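Long-range contact in VP4 CORE protein (Bluetongue virus, PDB 2JHP), which caps viral messenger RNA as a multifunctional enzyme of the inner core, with methyltransferase sites that bind S-adenosyl-L-homocysteine: residues I309-L323 with H353-R367. Sequence-based numbering, arbitrary orientation.
Sequences IPNSKDEYHCISTYL and HPDASVTKVVSRDVR
Val361 and Tyr316 meet at the apolar centre of a two-stranded antiparallel sheet, strands 315-320 and 357-362. This strand pair lies beside the seven-stranded mixed sheet of a Rossmann-type methyltransferase fold. CG1 of Val361 sits over one face of the Tyr316 ring, 3.7 Å from the centroid, a CH-pi contact. The ring reaches this methyl because CG of Tyr316 lies between the backbone N and the carbonyl carbon (chi1 63°). Pro310 CG lies over the opposite face, toward the rim. Ile309 CD1 packs on Val366 CG1 at 3.5 Å. His307 touches Tyr316 and Cys318.

Paired backbone bonds join Tyr316 with Val361, Cys318 with Thr359 and Ser320 with Ser357; Tyr316 N to Val361 O is weak. On the other face, Lys360 CB lies by His317 CE1 (3.5 Å). Its chain passes Glu315 OE1, which forms a long salt bridge with Lys360 NZ (3.7 Å). At one end, Thr321 OG1 donates to Pro354 O (2.9 Å) and accepts from the backbone N of Arg341. Thr321 and Tyr322 form a classic beta bulge opposite Phe339. Tyr322 OH and His353 ND1 are hydrogen-bonded at 2.8 Å, the rings rim to rim and nearly perpendicular. At the other end, Ser363 opens helix 363-373, its OG donating to Lys313 O. Arg367 NH2 donates to Pro310 O at 2.7 Å, with the oxygen in the guanidinium plane and an N-H...O angle of 163°.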
loop_
_atom_site.group_PDB
_atom_site.type_symbol
_atom_site.label_atom_id
_atom_site.label_comp_id
_atom_site.label_asym_id
_atom_site.label_seq_id
_atom_site.Cartn_x
_atom_site.Cartn_y
_atom_site.Cartn_z
ATOM N N ILE A 309 -24.302 10.702 26.480
ATOM C CA ILE A 309 -24.284 12.075 26.990
ATOM C C ILE A 309 -25.584 12.389 27.731
ATOM O O ILE A 309 -26.671 12.234 27.167
ATOM C CB ILE A 309 -24.122 13.107 25.861
ATOM C CG1 ILE A 309 -23.197 12.560 24.778
ATOM C CG2 ILE A 309 -23.624 14.447 26.429
ATOM C CD1 ILE A 309 -23.476 13.083 23.383
ATOM N N PRO A 310 -25.470 12.824 28.999
ATOM C CA PRO A 310 -26.613 13.213 29.846
ATOM C C PRO A 310 -27.393 14.419 29.302
ATOM O O PRO A 310 -26.863 15.193 28.500
ATOM C CB PRO A 310 -25.954 13.559 31.184
ATOM C CG PRO A 310 -24.521 13.872 30.845
ATOM C CD PRO A 310 -24.185 12.944 29.717
ATOM N N ASN A 311 -28.641 14.569 29.733
ATOM C CA ASN A 311 -29.488 15.660 29.258
ATOM C C ASN A 311 -29.521 16.816 30.243
ATOM O O ASN A 311 -29.556 17.984 29.851
ATOM C CB ASN A 311 -30.913 15.160 29.005
ATOM C CG ASN A 311 -30.970 14.030 27.991
ATOM O OD1 ASN A 311 -29.956 13.662 27.376
ATOM N ND2 ASN A 311 -32.170 13.473 27.809
ATOM N N SER A 312 -29.511 16.469 31.525
ATOM C CA SER A 312 -29.614 17.439 32.604
ATOM C C SER A 312 -28.298 18.178 32.831
ATOM O O SER A 312 -28.283 19.404 32.937
ATOM C CB SER A 312 -30.063 16.740 33.885
ATOM O OG SER A 312 -31.134 15.852 33.611
ATOM N N LYS A 313 -27.200 17.428 32.898
ATOM C CA LYS A 313 -25.877 17.991 33.167
ATOM C C LYS A 313 -25.310 18.715 31.951
ATOM O O LYS A 313 -25.319 18.180 30.842
ATOM C CB LYS A 313 -24.921 16.888 33.634
ATOM C CG LYS A 313 -25.222 16.365 35.035
ATOM C CD LYS A 313 -25.026 14.859 35.141
ATOM C CE LYS A 313 -25.558 14.350 36.479
ATOM N NZ LYS A 313 -25.777 12.870 36.469
ATOM N N ASP A 314 -24.830 19.938 32.167
ATOM C CA ASP A 314 -24.203 20.738 31.114
ATOM C C ASP A 314 -22.701 20.499 31.042
ATOM O O ASP A 314 -22.085 20.628 29.980
ATOM C CB ASP A 314 -24.503 22.223 31.314
ATOM C CG ASP A 314 -25.700 22.682 30.508
ATOM O OD1 ASP A 314 -25.821 22.218 29.342
ATOM O OD2 ASP A 314 -26.523 23.489 31.036
ATOM N N GLU A 315 -22.124 20.181 32.194
ATOM C CA GLU A 315 -20.758 19.698 32.286
ATOM C C GLU A 315 -20.719 18.551 33.295
ATOM O O GLU A 315 -21.626 18.411 34.122
ATOM C CB GLU A 315 -19.792 20.814 32.682
ATOM C CG GLU A 315 -19.922 21.271 34.130
ATOM C CD GLU A 315 -18.648 21.892 34.675
ATOM O OE1 GLU A 315 -17.636 21.949 33.935
ATOM O OE2 GLU A 315 -18.666 22.323 35.852
ATOM N N TYR A 316 -19.669 17.736 33.209
ATOM C CA TYR A 316 -19.533 16.525 34.014
ATOM C C TYR A 316 -18.155 15.908 33.819
ATOM O O TYR A 316 -17.347 16.403 33.026
ATOM C CB TYR A 316 -20.628 15.506 33.660
ATOM C CG TYR A 316 -20.596 14.989 32.230
ATOM C CD1 TYR A 316 -21.192 15.706 31.183
ATOM C CD2 TYR A 316 -19.990 13.770 31.926
ATOM C CE1 TYR A 316 -21.166 15.215 29.864
ATOM C CE2 TYR A 316 -19.971 13.278 30.628
ATOM C CZ TYR A 316 -20.558 14.001 29.600
ATOM O OH TYR A 316 -20.526 13.512 28.311
ATOM N N HIS A 317 -17.893 14.821 34.537
ATOM C CA HIS A 317 -16.580 14.186 34.492
ATOM C C HIS A 317 -16.629 12.694 34.182
ATOM O O HIS A 317 -17.649 12.027 34.391
ATOM C CB HIS A 317 -15.816 14.438 35.792
ATOM C CG HIS A 317 -15.516 15.881 36.044
ATOM N ND1 HIS A 317 -14.435 16.524 35.480
ATOM C CD2 HIS A 317 -16.155 16.807 36.802
ATOM C CE1 HIS A 317 -14.418 17.783 35.879
ATOM N NE2 HIS A 317 -15.450 17.983 36.684
ATOM N N CYS A 318 -15.505 12.189 33.677
ATOM C CA CYS A 318 -15.348 10.780 33.362
ATOM C C CYS A 318 -13.864 10.401 33.268
ATOM O O CYS A 318 -12.992 11.269 33.296
ATOM C CB CYS A 318 -16.052 10.458 32.045
ATOM S SG CYS A 318 -15.232 11.121 30.605
ATOM N N ILE A 319 -13.593 9.102 33.152
ATOM C CA ILE A 319 -12.236 8.600 33.027
ATOM C C ILE A 319 -12.008 8.190 31.575
ATOM O O ILE A 319 -12.643 7.261 31.072
ATOM C CB ILE A 319 -11.986 7.422 33.979
ATOM C CG1 ILE A 319 -12.210 7.853 35.432
ATOM C CG2 ILE A 319 -10.579 6.892 33.799
ATOM C CD1 ILE A 319 -12.562 6.713 36.353
ATOM N N SER A 320 -11.104 8.891 30.900
ATOM C CA SER A 320 -10.977 8.743 29.458
ATOM C C SER A 320 -9.579 9.004 28.896
ATOM O O SER A 320 -8.739 9.637 29.532
ATOM C CB SER A 320 -11.984 9.669 28.758
ATOM O OG SER A 320 -11.901 9.544 27.344
ATOM N N THR A 321 -9.356 8.492 27.689
ATOM C CA THR A 321 -8.256 8.928 26.839
ATOM C C THR A 321 -8.856 9.757 25.691
ATOM O O THR A 321 -8.482 10.911 25.487
ATOM C CB THR A 321 -7.422 7.726 26.313
ATOM O OG1 THR A 321 -6.709 7.105 27.396
ATOM C CG2 THR A 321 -6.425 8.170 25.239
ATOM N N TYR A 322 -9.799 9.168 24.959
ATOM C CA TYR A 322 -10.535 9.899 23.929
ATOM C C TYR A 322 -12.029 9.642 24.042
ATOM O O TYR A 322 -12.452 8.627 24.584
ATOM C CB TYR A 322 -10.090 9.502 22.513
ATOM C CG TYR A 322 -8.622 9.675 22.176
ATOM C CD1 TYR A 322 -7.868 8.595 21.745
ATOM C CD2 TYR A 322 -7.996 10.924 22.254
ATOM C CE1 TYR A 322 -6.527 8.743 21.413
ATOM C CE2 TYR A 322 -6.656 11.081 21.932
ATOM C CZ TYR A 322 -5.928 9.988 21.509
ATOM O OH TYR A 322 -4.602 10.136 21.182
ATOM N N LEU A 323 -12.815 10.587 23.539
ATOM C CA LEU A 323 -14.223 10.358 23.247
ATOM C C LEU A 323 -14.428 10.625 21.761
ATOM O O LEU A 323 -14.014 11.667 21.241
ATOM C CB LEU A 323 -15.128 11.265 24.084
ATOM C CG LEU A 323 -15.035 11.212 25.614
ATOM C CD1 LEU A 323 -15.798 12.388 26.243
ATOM C CD2 LEU A 323 -15.536 9.893 26.177
ATOM N N HIS A 353 -0.656 7.911 22.912
ATOM C CA HIS A 353 -1.998 8.221 23.403
ATOM C C HIS A 353 -1.910 8.383 24.910
ATOM O O HIS A 353 -1.457 7.471 25.603
ATOM C CB HIS A 353 -2.986 7.112 23.040
ATOM C CG HIS A 353 -3.011 6.797 21.578
ATOM N ND1 HIS A 353 -3.723 7.548 20.668
ATOM C CD2 HIS A 353 -2.390 5.825 20.866
ATOM C CE1 HIS A 353 -3.551 7.045 19.460
ATOM N NE2 HIS A 353 -2.745 6.000 19.552
ATOM N N PRO A 354 -2.312 9.558 25.427
ATOM C CA PRO A 354 -2.188 9.790 26.874
ATOM C C PRO A 354 -2.965 8.772 27.713
ATOM O O PRO A 354 -4.098 8.419 27.371
ATOM C CB PRO A 354 -2.743 11.206 27.069
ATOM C CG PRO A 354 -3.474 11.536 25.834
ATOM C CD PRO A 354 -2.880 10.721 24.722
ATOM N N ASP A 355 -2.324 8.297 28.780
ATOM C CA ASP A 355 -2.925 7.425 29.797
ATOM C C ASP A 355 -4.334 7.903 30.130
ATOM O O ASP A 355 -4.584 9.110 30.176
ATOM C CB ASP A 355 -2.070 7.468 31.071
ATOM C CG ASP A 355 -1.659 6.085 31.556
ATOM O OD1 ASP A 355 -2.540 5.219 31.778
ATOM O OD2 ASP A 355 -0.434 5.868 31.725
ATOM N N ALA A 356 -5.257 6.973 30.362
ATOM C CA ALA A 356 -6.629 7.375 30.654
ATOM C C ALA A 356 -6.658 8.087 31.981
ATOM O O ALA A 356 -6.114 7.587 32.972
ATOM C CB ALA A 356 -7.575 6.190 30.651
ATOM N N SER A 357 -7.264 9.272 31.979
ATOM C CA SER A 357 -7.355 10.107 33.175
ATOM C C SER A 357 -8.730 10.758 33.337
ATOM O O SER A 357 -9.606 10.617 32.489
ATOM C CB SER A 357 -6.269 11.184 33.142
ATOM O OG SER A 357 -6.328 11.909 31.923
ATOM N N VAL A 358 -8.907 11.472 34.439
ATOM C CA VAL A 358 -10.161 12.158 34.707
ATOM C C VAL A 358 -10.274 13.377 33.795
ATOM O O VAL A 358 -9.357 14.189 33.723
ATOM C CB VAL A 358 -10.319 12.507 36.208
ATOM C CG1 VAL A 358 -9.091 13.257 36.745
ATOM C CG2 VAL A 358 -11.603 13.296 36.453
ATOM N N THR A 359 -11.394 13.472 33.082
ATOM C CA THR A 359 -11.586 14.479 32.049
ATOM C C THR A 359 -12.885 15.250 32.277
ATOM O O THR A 359 -13.925 14.663 32.595
ATOM C CB THR A 359 -11.619 13.826 30.637
ATOM O OG1 THR A 359 -10.513 12.926 30.484
ATOM C CG2 THR A 359 -11.549 14.880 29.547
ATOM N N LYS A 360 -12.811 16.568 32.119
ATOM C CA LYS A 360 -13.998 17.413 32.123
ATOM C C LYS A 360 -14.545 17.435 30.710
ATOM O O LYS A 360 -13.779 17.502 29.748
ATOM C CB LYS A 360 -13.665 18.838 32.581
ATOM C CG LYS A 360 -14.890 19.704 32.881
ATOM C CD LYS A 360 -14.513 21.139 33.232
ATOM C CE LYS A 360 -14.455 22.042 31.997
ATOM N NZ LYS A 360 -14.653 23.486 32.352
ATOM N N VAL A 361 -15.868 17.377 30.585
ATOM C CA VAL A 361 -16.518 17.411 29.275
ATOM C C VAL A 361 -17.734 18.345 29.243
ATOM O O VAL A 361 -18.636 18.244 30.080
ATOM C CB VAL A 361 -16.840 15.969 28.742
ATOM C CG1 VAL A 361 -17.091 14.996 29.883
ATOM C CG2 VAL A 361 -17.998 15.972 27.756
ATOM N N VAL A 362 -17.728 19.272 28.286
ATOM C CA VAL A 362 -18.865 20.164 28.067
ATOM C C VAL A 362 -19.829 19.502 27.094
ATOM O O VAL A 362 -19.496 19.289 25.926
ATOM C CB VAL A 362 -18.467 21.562 27.512
ATOM C CG1 VAL A 362 -19.501 22.610 27.940
ATOM C CG2 VAL A 362 -17.071 21.992 27.981
ATOM N N SER A 363 -21.019 19.180 27.594
ATOM C CA SER A 363 -22.074 18.547 26.809
ATOM C C SER A 363 -22.219 19.148 25.416
ATOM O O SER A 363 -22.241 18.418 24.429
ATOM C CB SER A 363 -23.407 18.621 27.552
ATOM O OG SER A 363 -23.326 17.938 28.789
ATOM N N ARG A 364 -22.287 20.476 25.357
ATOM C CA ARG A 364 -22.478 21.239 24.120
ATOM C C ARG A 364 -21.508 20.884 22.980
ATOM O O ARG A 364 -21.917 20.822 21.815
ATOM C CB ARG A 364 -22.387 22.733 24.436
ATOM C CG ARG A 364 -22.160 23.632 23.227
ATOM C CD ARG A 364 -21.575 24.995 23.628
ATOM N NE ARG A 364 -22.497 25.791 24.436
ATOM C CZ ARG A 364 -22.455 25.902 25.764
ATOM N NH1 ARG A 364 -21.522 25.273 26.475
ATOM N NH2 ARG A 364 -23.355 26.665 26.383
ATOM N N ASP A 365 -20.234 20.670 23.309
ATOM C CA ASP A 365 -19.214 20.404 22.300
ATOM C C ASP A 365 -19.218 18.927 21.925
ATOM O O ASP A 365 -18.815 18.529 20.818
ATOM C CB ASP A 365 -17.841 20.820 22.820
ATOM C CG ASP A 365 -17.754 22.303 23.094
ATOM O OD1 ASP A 365 -17.883 23.102 22.139
ATOM O OD2 ASP A 365 -17.554 22.667 24.271
ATOM N N VAL A 366 -19.678 18.124 22.874
ATOM C CA VAL A 366 -19.856 16.704 22.680
ATOM C C VAL A 366 -21.220 16.454 22.002
ATOM O O VAL A 366 -21.467 15.399 21.424
ATOM C CB VAL A 366 -19.626 15.973 24.036
ATOM C CG1 VAL A 366 -20.763 15.051 24.394
ATOM C CG2 VAL A 366 -18.279 15.227 24.019
ATOM N N ARG A 367 -22.078 17.467 22.046
ATOM C CA ARG A 367 -23.371 17.455 21.364
ATOM C C ARG A 367 -23.173 17.765 19.879
ATOM O O ARG A 367 -23.821 17.160 19.024
ATOM C CB ARG A 367 -24.303 18.478 22.013
ATOM C CG ARG A 367 -25.788 18.240 21.830
ATOM C CD ARG A 367 -26.521 18.379 23.168
ATOM N NE ARG A 367 -26.308 17.182 23.989
ATOM C CZ ARG A 367 -26.626 17.072 25.281
ATOM N NH1 ARG A 367 -27.171 18.095 25.950
ATOM N NH2 ARG A 367 -26.387 15.926 25.911
HETATM O O HOH W 1 -6.273 10.984 29.423
#